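Local coordinates for protein URE2 (Lodderomyces elongisporus NRRL YB-4239, PDB 4EXJ), which is of unknown function but, as a Ure2-like member of the glutathione S-transferase superfamily, probably binds glutathione, at residues Leu46-Ala51 and Gly62-Glu67; Val170-Arg175 and Lys197-Ala202; Tyr74-Tyr79 and Lys84-Leu89. One frame throughout, in Å; residues are numbered along the deposited sequence.

The three contacts sample the thioredoxin-like domain of a glutathione S-transferase fold, its all-helical domain and the passage between them. Contact 1, in the thioredoxin-like part, is partly buried and lies against the second subunit; contact 3 is buried, follows it in the chain, and also reaches that subunit. Contact 2 is a buried helix pair of the helical domain, on the opposite side of the chain's centre from contact 1, its centre about 28 Å away. No hydrogen bond crosses directly in any of them. Contact 1 combines Leu-48 against Pro-64, an amide on a methyl group and a bridging water, whereas contacts 2 and 3 each rest on a phenylalanine face, contact 2 with ion pairs alongside.

Contact 1. Residues Leu46-Ala51 and Gly62-Glu67; sequences LKLNPA and GTPITE
With CG of Asn-49 swung opposite its backbone N (chi1 -169°), and CG2 of Thr-66 opposite its own carbonyl carbon, the amide and the methyl group meet. The side chains slant across one another, Asn-49 ND2 lying 3.4 Å from Thr-66 CG2. The same ND2 donates to Thr-56 OG1 on the adjoining strand and, over 3.3 Å, to a water that also accepts from Glu-67 N at 2.9 Å. The water thus ties the turn after helix 43-48 to the residue at the N-cap position of helix 68-79. On the amide's other branch, Asn-49 OD1 takes a weak bond from Ala-51 N, at 127°, which helps to hold the amide's rotation.

Farther along, Pro-64 presents its CB and CG to the last turn of the helix: CB lies 3.2 Å from Leu-48 O, and CG is 4.3 Å from Leu-48 CD2. The arrangement belongs to the thioredoxin-like domain of the glutathione S-transferase fold, where 64-66 is an outer strand of the mixed sheet. Strand 56-58 lies beside it and touches both Leu-48 and Pro-64; Ile-65 packs on helix 68-79, and helix 93-120 of the second subunit supplies Glu-101, which accepts from Thr-66 N.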
loop_
_atom_site.group_PDB
_atom_site.type_symbol
_atom_site.label_atom_id
_atom_site.label_comp_id
_atom_site.label_asym_id
_atom_site.label_seq_id
_atom_site.Cartn_x
_atom_site.Cartn_y
_atom_site.Cartn_z
ATOM N N LEU B 46 1.846 0.504 21.493
ATOM C CA LEU B 46 1.977 1.712 20.673
ATOM C C LEU B 46 3.433 2.149 20.546
ATOM O O LEU B 46 3.796 2.841 19.605
ATOM C CB LEU B 46 1.140 2.856 21.247
ATOM C CG LEU B 46 -0.375 2.699 21.156
ATOM C CD1 LEU B 46 -1.062 3.963 21.655
ATOM C CD2 LEU B 46 -0.812 2.389 19.720
ATOM N N LYS B 47 4.257 1.738 21.504
ATOM C CA LYS B 47 5.687 1.946 21.418
ATOM C C LYS B 47 6.289 1.097 20.288
ATOM O O LYS B 47 7.196 1.538 19.582
ATOM C CB LYS B 47 6.337 1.589 22.762
ATOM C CG LYS B 47 7.833 1.843 22.826
ATOM C CD LYS B 47 8.288 2.017 24.277
ATOM C CE LYS B 47 9.746 2.445 24.366
ATOM N NZ LYS B 47 10.661 1.340 23.986
ATOM N N LEU B 48 5.779 -0.121 20.126
ATOM C CA LEU B 48 6.244 -1.017 19.063
ATOM C C LEU B 48 5.667 -0.604 17.706
ATOM O O LEU B 48 6.345 -0.692 16.665
ATOM C CB LEU B 48 5.836 -2.459 19.371
ATOM C CG LEU B 48 6.385 -3.097 20.663
ATOM C CD1 LEU B 48 5.835 -4.505 20.848
ATOM C CD2 LEU B 48 7.901 -3.126 20.645
ATOM N N ASN B 49 4.419 -0.146 17.730
ATOM C CA ASN B 49 3.677 0.162 16.505
ATOM C C ASN B 49 2.733 1.332 16.731
ATOM O O ASN B 49 1.591 1.145 17.117
ATOM C CB ASN B 49 2.903 -1.088 16.027
ATOM C CG ASN B 49 2.334 -0.924 14.628
ATOM O OD1 ASN B 49 2.066 0.192 14.187
ATOM N ND2 ASN B 49 2.165 -2.041 13.916
ATOM N N PRO B 50 3.227 2.562 16.517
ATOM C CA PRO B 50 2.400 3.755 16.784
ATOM C C PRO B 50 1.143 3.847 15.916
ATOM O O PRO B 50 0.210 4.569 16.258
ATOM C CB PRO B 50 3.341 4.936 16.477
ATOM C CG PRO B 50 4.633 4.348 16.018
ATOM C CD PRO B 50 4.642 2.882 16.276
ATOM N N ALA B 51 1.120 3.110 14.813
ATOM C CA ALA B 51 -0.071 3.065 13.960
ATOM C C ALA B 51 -1.239 2.377 14.663
ATOM O O ALA B 51 -2.388 2.527 14.248
ATOM C CB ALA B 51 0.242 2.363 12.645
ATOM N N GLY B 62 15.363 -6.890 18.633
ATOM C CA GLY B 62 14.458 -6.050 19.415
ATOM C C GLY B 62 13.799 -4.882 18.685
ATOM O O GLY B 62 13.090 -4.087 19.304
ATOM N N THR B 63 13.976 -4.795 17.378
ATOM C CA THR B 63 13.446 -3.718 16.541
ATOM C C THR B 63 12.094 -4.091 15.907
ATOM O O THR B 63 11.980 -5.134 15.318
ATOM C CB THR B 63 14.402 -3.503 15.357
ATOM O OG1 THR B 63 15.682 -3.128 15.834
ATOM C CG2 THR B 63 13.930 -2.491 14.438
ATOM N N PRO B 64 11.091 -3.242 16.014
ATOM C CA PRO B 64 9.806 -3.567 15.406
ATOM C C PRO B 64 9.823 -3.351 13.896
ATOM O O PRO B 64 10.376 -2.352 13.408
ATOM C CB PRO B 64 8.833 -2.590 16.073
ATOM C CG PRO B 64 9.645 -1.699 16.964
ATOM C CD PRO B 64 11.086 -1.921 16.659
ATOM N N ILE B 65 9.231 -4.307 13.180
ATOM C CA ILE B 65 8.982 -4.215 11.748
ATOM C C ILE B 65 7.452 -4.154 11.630
ATOM O O ILE B 65 6.756 -4.972 12.233
ATOM C CB ILE B 65 9.460 -5.485 11.012
ATOM C CG1 ILE B 65 10.860 -5.908 11.455
ATOM C CG2 ILE B 65 9.427 -5.284 9.496
ATOM C CD1 ILE B 65 11.939 -4.937 11.051
ATOM N N THR B 66 6.926 -3.178 10.897
ATOM C CA THR B 66 5.466 -3.029 10.812
ATOM C C THR B 66 5.017 -3.066 9.355
ATOM O O THR B 66 5.858 -3.095 8.447
ATOM C CB THR B 66 4.960 -1.728 11.442
ATOM O OG1 THR B 66 5.426 -0.599 10.684
ATOM C CG2 THR B 66 5.417 -1.611 12.920
ATOM N N GLU B 67 3.689 -3.054 9.174
ATOM C CA GLU B 67 2.984 -3.122 7.860
ATOM C C GLU B 67 3.013 -4.562 7.316
ATOM O O GLU B 67 4.057 -5.095 6.970
ATOM C CB GLU B 67 3.511 -2.087 6.838
ATOM C CG GLU B 67 3.488 -0.633 7.319
ATOM C CD GLU B 67 2.087 -0.117 7.621
ATOM O OE1 GLU B 67 1.152 -0.436 6.862
ATOM O OE2 GLU B 67 1.928 0.616 8.617
HETATM O O HOH W 1 1.409 -3.201 10.923
#

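Contact 2. Residues Val170-Arg175 and Lys197-Ala202; sequences VGEHRR and KWFQRA. With SO4 (sulfate ion), chain G.
Glu-172 and Phe-199 are the nearest pair of CA atoms, 7.7 Å apart, between 170-175 and 197-202, which belong to helices 163-179 and 193-203 in the all-helical domain of the glutathione S-transferase fold. One aromatic side chain spans most of that gap. Phe-199, extended with CG opposite its backbone N (chi1 -180°), receives Glu-172 CG over one face, 3.9 Å from the ring centroid and 30° off the normal: a CH-pi contact. His-173 adds its CB at the ring's edge, in plane, 3.9 Å from Phe-199 CZ. The ring is therefore held on a face by one residue and at its rim by the next.

What Glu-172 gives the ring is aliphatic; its charge goes elsewhere. The chain bends at chi2, and the carboxylate plane stands 87° from that of the Phe-199 ring. Arg-175, one turn on, grips the carboxylate side-on, its NE donating to OE1 and its NH2 to OE2, while Arg-176 makes a further salt bridge to OE2. With two arginines on it, the buried carboxylate probably stays ionised. Phe-143 of helix 129-149 packs against both Glu-172 and Arg-175.

Arg-174 leaves the same helix in another direction, towards helix 15-23 of the thioredoxin-like domain, where it touches Arg-15. A sulfate, probably from the crystallisation liquor and also bound by Gly-12 N, sits at the edge of its guanidinium, in plane with it; Glu-177 bridges to NH1. The two donors facing the anion differ slightly in reach, Arg-174 NE lying 3.0 Å from sulfate O1 and Arg-174 NH2 3.2 Å from sulfate O4.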
loop_
_atom_site.group_PDB
_atom_site.type_symbol
_atom_site.label_atom_id
_atom_site.label_comp_id
_atom_site.label_asym_id
_atom_site.label_seq_id
_atom_site.Cartn_x
_atom_site.Cartn_y
_atom_site.Cartn_z
ATOM N N VAL B 170 -4.906 -14.580 1.824
ATOM C CA VAL B 170 -5.367 -14.211 3.135
ATOM C C VAL B 170 -6.484 -13.148 3.087
ATOM O O VAL B 170 -7.456 -13.264 3.777
ATOM C CB VAL B 170 -4.209 -13.760 4.031
ATOM C CG1 VAL B 170 -4.704 -13.178 5.314
ATOM C CG2 VAL B 170 -3.302 -14.904 4.302
ATOM N N GLY B 171 -6.326 -12.121 2.260
ATOM C CA GLY B 171 -7.418 -11.143 2.088
ATOM C C GLY B 171 -8.697 -11.787 1.551
ATOM O O GLY B 171 -9.821 -11.486 2.000
ATOM N N GLU B 172 -8.555 -12.683 0.580
ATOM C CA GLU B 172 -9.734 -13.285 -0.039
ATOM C C GLU B 172 -10.420 -14.268 0.920
ATOM O O GLU B 172 -11.671 -14.331 0.995
ATOM C CB GLU B 172 -9.321 -13.988 -1.335
ATOM C CG GLU B 172 -10.417 -14.785 -2.035
ATOM C CD GLU B 172 -11.669 -14.004 -2.304
ATOM O OE1 GLU B 172 -11.657 -12.747 -2.233
ATOM O OE2 GLU B 172 -12.677 -14.667 -2.634
ATOM N N HIS B 173 -9.612 -15.020 1.661
ATOM C CA HIS B 173 -10.137 -15.933 2.682
ATOM C C HIS B 173 -10.897 -15.112 3.741
ATOM O O HIS B 173 -11.975 -15.485 4.184
ATOM C CB HIS B 173 -9.015 -16.752 3.313
ATOM C CG HIS B 173 -9.446 -17.530 4.516
ATOM N ND1 HIS B 173 -9.485 -16.978 5.777
ATOM C CD2 HIS B 173 -9.834 -18.818 4.651
ATOM C CE1 HIS B 173 -9.908 -17.889 6.639
ATOM N NE2 HIS B 173 -10.120 -19.016 5.981
ATOM N N ARG B 174 -10.329 -13.978 4.132
ATOM C CA ARG B 174 -10.997 -13.105 5.106
ATOM C C ARG B 174 -12.344 -12.585 4.590
ATOM O O ARG B 174 -13.330 -12.501 5.335
ATOM C CB ARG B 174 -10.081 -11.934 5.477
ATOM C CG ARG B 174 -10.615 -11.005 6.608
ATOM C CD ARG B 174 -10.806 -11.733 7.930
ATOM N NE ARG B 174 -11.005 -10.754 9.014
ATOM C CZ ARG B 174 -11.362 -11.073 10.255
ATOM N NH1 ARG B 174 -11.618 -12.327 10.585
ATOM N NH2 ARG B 174 -11.475 -10.107 11.182
ATOM N N ARG B 175 -12.363 -12.177 3.330
ATOM C CA ARG B 175 -13.579 -11.650 2.722
ATOM C C ARG B 175 -14.676 -12.719 2.785
ATOM O O ARG B 175 -15.818 -12.433 3.183
ATOM C CB ARG B 175 -13.298 -11.302 1.258
ATOM C CG ARG B 175 -14.527 -10.698 0.516
ATOM C CD ARG B 175 -14.241 -10.559 -1.004
ATOM N NE ARG B 175 -14.237 -11.862 -1.697
ATOM C CZ ARG B 175 -15.293 -12.397 -2.316
ATOM N NH1 ARG B 175 -16.457 -11.774 -2.321
ATOM N NH2 ARG B 175 -15.169 -13.579 -2.919
ATOM N N LYS B 197 -10.390 -20.221 -9.336
ATOM C CA LYS B 197 -9.539 -21.382 -9.530
ATOM C C LYS B 197 -8.230 -21.174 -8.773
ATOM O O LYS B 197 -7.732 -22.057 -8.094
ATOM C CB LYS B 197 -9.255 -21.566 -11.015
ATOM C CG LYS B 197 -8.506 -22.835 -11.348
ATOM C CD LYS B 197 -8.745 -23.240 -12.803
ATOM C CE LYS B 197 -8.278 -22.156 -13.766
ATOM N NZ LYS B 197 -6.796 -21.960 -13.711
ATOM N N TRP B 198 -7.692 -19.970 -8.891
ATOM C CA TRP B 198 -6.488 -19.634 -8.176
ATOM C C TRP B 198 -6.700 -19.683 -6.649
ATOM O O TRP B 198 -5.851 -20.183 -5.922
ATOM C CB TRP B 198 -5.980 -18.241 -8.590
ATOM C CG TRP B 198 -5.058 -17.705 -7.527
ATOM C CD1 TRP B 198 -3.717 -17.932 -7.421
ATOM C CD2 TRP B 198 -5.421 -16.899 -6.381
ATOM N NE1 TRP B 198 -3.220 -17.325 -6.278
ATOM C CE2 TRP B 198 -4.243 -16.681 -5.635
ATOM C CE3 TRP B 198 -6.620 -16.352 -5.923
ATOM C CZ2 TRP B 198 -4.224 -15.931 -4.442
ATOM C CZ3 TRP B 198 -6.606 -15.587 -4.728
ATOM C CH2 TRP B 198 -5.412 -15.397 -4.008
ATOM N N PHE B 199 -7.816 -19.154 -6.155
ATOM C CA PHE B 199 -8.039 -19.188 -4.723
ATOM C C PHE B 199 -8.045 -20.629 -4.203
ATOM O O PHE B 199 -7.430 -20.946 -3.183
ATOM C CB PHE B 199 -9.323 -18.459 -4.305
ATOM C CG PHE B 199 -9.557 -18.489 -2.821
ATOM C CD1 PHE B 199 -8.738 -17.756 -1.973
ATOM C CD2 PHE B 199 -10.556 -19.287 -2.268
ATOM C CE1 PHE B 199 -8.932 -17.782 -0.608
ATOM C CE2 PHE B 199 -10.757 -19.323 -0.901
ATOM C CZ PHE B 199 -9.929 -18.565 -0.064
ATOM N N GLN B 200 -8.739 -21.501 -4.911
ATOM C CA GLN B 200 -8.837 -22.881 -4.447
ATOM C C GLN B 200 -7.466 -23.556 -4.412
ATOM O O GLN B 200 -7.166 -24.325 -3.490
ATOM C CB GLN B 200 -9.817 -23.673 -5.334
ATOM C CG GLN B 200 -11.267 -23.206 -5.232
ATOM C CD GLN B 200 -11.852 -23.325 -3.831
ATOM O OE1 GLN B 200 -11.388 -24.112 -3.011
ATOM N NE2 GLN B 200 -12.877 -22.545 -3.559
ATOM N N ARG B 201 -6.622 -23.279 -5.400
ATOM C CA ARG B 201 -5.304 -23.889 -5.390
ATOM C C ARG B 201 -4.407 -23.271 -4.332
ATOM O O ARG B 201 -3.573 -23.949 -3.750
ATOM C CB ARG B 201 -4.627 -23.897 -6.771
ATOM C CG ARG B 201 -4.091 -22.587 -7.281
ATOM C CD ARG B 201 -3.257 -22.839 -8.559
ATOM N NE ARG B 201 -4.112 -23.277 -9.657
ATOM C CZ ARG B 201 -4.717 -22.454 -10.512
ATOM N NH1 ARG B 201 -4.565 -21.126 -10.422
ATOM N NH2 ARG B 201 -5.492 -22.957 -11.466
ATOM N N ALA B 202 -4.592 -21.979 -4.068
ATOM C CA ALA B 202 -3.786 -21.333 -3.040
ATOM C C ALA B 202 -4.131 -21.774 -1.607
ATOM O O ALA B 202 -3.235 -22.014 -0.804
ATOM C CB ALA B 202 -3.870 -19.811 -3.173
HETATM S S SO4 G . -10.242 -7.324 8.417
HETATM O O1 SO4 G . -11.418 -8.032 7.847
HETATM O O2 SO4 G . -9.069 -7.849 7.903
HETATM O O3 SO4 G . -10.333 -5.903 8.039
HETATM O O4 SO4 G . -10.317 -7.412 9.886
#

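Contact 3. Residues Tyr74-Tyr79 and Lys84-Leu89; sequences YIADTY and KFFYSL
Tyr-74 begins the last turns of helix 68-79, which packs through Ala-76 on Phe-86 of the linker between the thioredoxin-like and helical domains of the glutathione S-transferase fold. The Tyr-74 ring meets Trp-97 of the second subunit edge-to-face, while the backbone O of Tyr-74 accepts both Thr-78 N and, at 2.8 Å, Thr-78 OG1, from opposite faces of its plane. Ile-75 turns instead to Pro-17 and Leu-20 of helix 15-23.

Ala-76 carries the contact. Its CB stands over one face of the Phe-86 ring, 3.8 Å from the centroid and 21° off the normal, a CH-pi approach offset toward the rim. Phe-86 CG lies between its own backbone N and carbonyl carbon (chi1 82°), a torsion that throws the ring across to the helix. Asp-77 extends the cover, its backbone N lying over that same face and its CA 4.1 Å from Phe-86 CZ; its side chain packs on Leu-89 of the second subunit. Beyond the helix, His-83 meets the Phe-86 ring and Gln-99 of helix 93-120 packs on it, so one phenylalanine is wedged between the two domains. Closest of all across the contact are Ala-76 O and Phe-86 CE1, 3.4 Å apart.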
loop_
_atom_site.group_PDB
_atom_site.type_symbol
_atom_site.label_atom_id
_atom_site.label_comp_id
_atom_site.label_asym_id
_atom_site.label_seq_id
_atom_site.Cartn_x
_atom_site.Cartn_y
_atom_site.Cartn_z
ATOM N N TYR B 74 10.125 -8.838 4.852
ATOM C CA TYR B 74 11.161 -8.976 5.869
ATOM C C TYR B 74 11.376 -10.429 6.252
ATOM O O TYR B 74 12.510 -10.888 6.336
ATOM C CB TYR B 74 10.816 -8.168 7.112
ATOM C CG TYR B 74 11.824 -8.407 8.207
ATOM C CD1 TYR B 74 12.970 -7.625 8.287
ATOM C CD2 TYR B 74 11.649 -9.446 9.117
ATOM C CE1 TYR B 74 13.923 -7.856 9.285
ATOM C CE2 TYR B 74 12.585 -9.683 10.113
ATOM C CZ TYR B 74 13.716 -8.883 10.189
ATOM O OH TYR B 74 14.650 -9.133 11.178
ATOM N N ILE B 75 10.284 -11.161 6.483
ATOM C CA ILE B 75 10.381 -12.565 6.869
ATOM C C ILE B 75 10.994 -13.402 5.760
ATOM O O ILE B 75 11.861 -14.232 6.013
ATOM C CB ILE B 75 9.018 -13.140 7.298
ATOM C CG1 ILE B 75 8.604 -12.522 8.640
ATOM C CG2 ILE B 75 9.096 -14.669 7.369
ATOM C CD1 ILE B 75 7.127 -12.725 9.023
ATOM N N ALA B 76 10.580 -13.152 4.524
ATOM C CA ALA B 76 11.180 -13.848 3.398
ATOM C C ALA B 76 12.683 -13.569 3.314
ATOM O O ALA B 76 13.483 -14.495 3.205
ATOM C CB ALA B 76 10.482 -13.492 2.102
ATOM N N ASP B 77 13.061 -12.301 3.370
ATOM C CA ASP B 77 14.472 -11.949 3.229
ATOM C C ASP B 77 15.282 -12.583 4.349
ATOM O O ASP B 77 16.392 -13.080 4.133
ATOM C CB ASP B 77 14.667 -10.435 3.272
ATOM C CG ASP B 77 16.095 -10.027 2.982
ATOM O OD1 ASP B 77 16.502 -10.108 1.807
ATOM O OD2 ASP B 77 16.805 -9.621 3.924
ATOM N N THR B 78 14.712 -12.570 5.547
ATOM C CA THR B 78 15.446 -12.967 6.733
ATOM C C THR B 78 15.503 -14.487 6.917
ATOM O O THR B 78 16.560 -15.018 7.250
ATOM C CB THR B 78 14.860 -12.268 7.973
ATOM O OG1 THR B 78 14.886 -10.851 7.767
ATOM C CG2 THR B 78 15.635 -12.622 9.237
ATOM N N TYR B 79 14.392 -15.180 6.656
ATOM C CA TYR B 79 14.245 -16.609 6.990
ATOM C C TYR B 79 14.055 -17.569 5.818
ATOM O O TYR B 79 14.202 -18.785 5.971
ATOM C CB TYR B 79 13.098 -16.801 7.983
ATOM C CG TYR B 79 13.296 -16.056 9.272
ATOM C CD1 TYR B 79 14.213 -16.501 10.225
ATOM C CD2 TYR B 79 12.565 -14.909 9.546
ATOM C CE1 TYR B 79 14.391 -15.812 11.417
ATOM C CE2 TYR B 79 12.738 -14.220 10.728
ATOM C CZ TYR B 79 13.652 -14.672 11.654
ATOM O OH TYR B 79 13.808 -13.969 12.821
ATOM N N LYS B 84 12.214 -20.167 -1.229
ATOM C CA LYS B 84 11.075 -20.993 -1.625
ATOM C C LYS B 84 9.847 -20.144 -2.002
ATOM O O LYS B 84 9.095 -20.485 -2.925
ATOM C CB LYS B 84 10.704 -21.969 -0.502
ATOM C CG LYS B 84 9.491 -22.841 -0.800
ATOM C CD LYS B 84 9.307 -23.892 0.291
ATOM C CE LYS B 84 8.130 -24.816 -0.022
ATOM N NZ LYS B 84 7.914 -25.803 1.063
ATOM N N PHE B 85 9.675 -19.031 -1.299
ATOM C CA PHE B 85 8.431 -18.253 -1.378
ATOM C C PHE B 85 8.599 -16.843 -1.902
ATOM O O PHE B 85 7.671 -16.035 -1.821
ATOM C CB PHE B 85 7.750 -18.200 -0.004
ATOM C CG PHE B 85 7.326 -19.555 0.511
ATOM C CD1 PHE B 85 6.339 -20.279 -0.148
ATOM C CD2 PHE B 85 7.917 -20.097 1.650
ATOM C CE1 PHE B 85 5.932 -21.529 0.315
ATOM C CE2 PHE B 85 7.532 -21.361 2.117
ATOM C CZ PHE B 85 6.531 -22.075 1.443
ATOM N N PHE B 86 9.764 -16.522 -2.451
ATOM C CA PHE B 86 9.922 -15.190 -3.013
ATOM C C PHE B 86 11.075 -15.157 -3.968
ATOM O O PHE B 86 11.878 -16.097 -4.017
ATOM C CB PHE B 86 10.117 -14.128 -1.914
ATOM C CG PHE B 86 11.539 -14.006 -1.392
ATOM C CD1 PHE B 86 12.146 -15.054 -0.699
ATOM C CD2 PHE B 86 12.255 -12.832 -1.572
ATOM C CE1 PHE B 86 13.442 -14.923 -0.197
ATOM C CE2 PHE B 86 13.558 -12.702 -1.082
ATOM C CZ PHE B 86 14.147 -13.752 -0.398
ATOM N N TYR B 87 11.134 -14.063 -4.716
ATOM C CA TYR B 87 12.224 -13.812 -5.650
ATOM C C TYR B 87 13.059 -12.621 -5.171
ATOM O O TYR B 87 12.527 -11.592 -4.764
ATOM C CB TYR B 87 11.650 -13.556 -7.028
ATOM C CG TYR B 87 10.960 -14.744 -7.642
ATOM C CD1 TYR B 87 11.693 -15.744 -8.275
ATOM C CD2 TYR B 87 9.570 -14.884 -7.582
ATOM C CE1 TYR B 87 11.068 -16.844 -8.837
ATOM C CE2 TYR B 87 8.939 -15.984 -8.153
ATOM C CZ TYR B 87 9.695 -16.958 -8.776
ATOM O OH TYR B 87 9.074 -18.048 -9.344
ATOM N N SER B 88 14.381 -12.760 -5.205
ATOM C CA SER B 88 15.228 -11.659 -4.767
ATOM C C SER B 88 15.633 -10.825 -5.987
ATOM O O SER B 88 15.493 -11.254 -7.128
ATOM C CB SER B 88 16.467 -12.164 -4.003
ATOM O OG SER B 88 17.407 -12.707 -4.908
ATOM N N LEU B 89 16.090 -9.615 -5.720
ATOM C CA LEU B 89 16.426 -8.676 -6.775
ATOM C C LEU B 89 17.532 -9.226 -7.695
ATOM O O LEU B 89 17.432 -9.137 -8.922
ATOM C CB LEU B 89 16.802 -7.338 -6.147
ATOM C CG LEU B 89 17.196 -6.173 -7.057
ATOM C CD1 LEU B 89 16.162 -5.944 -8.171
ATOM C CD2 LEU B 89 17.388 -4.931 -6.219
#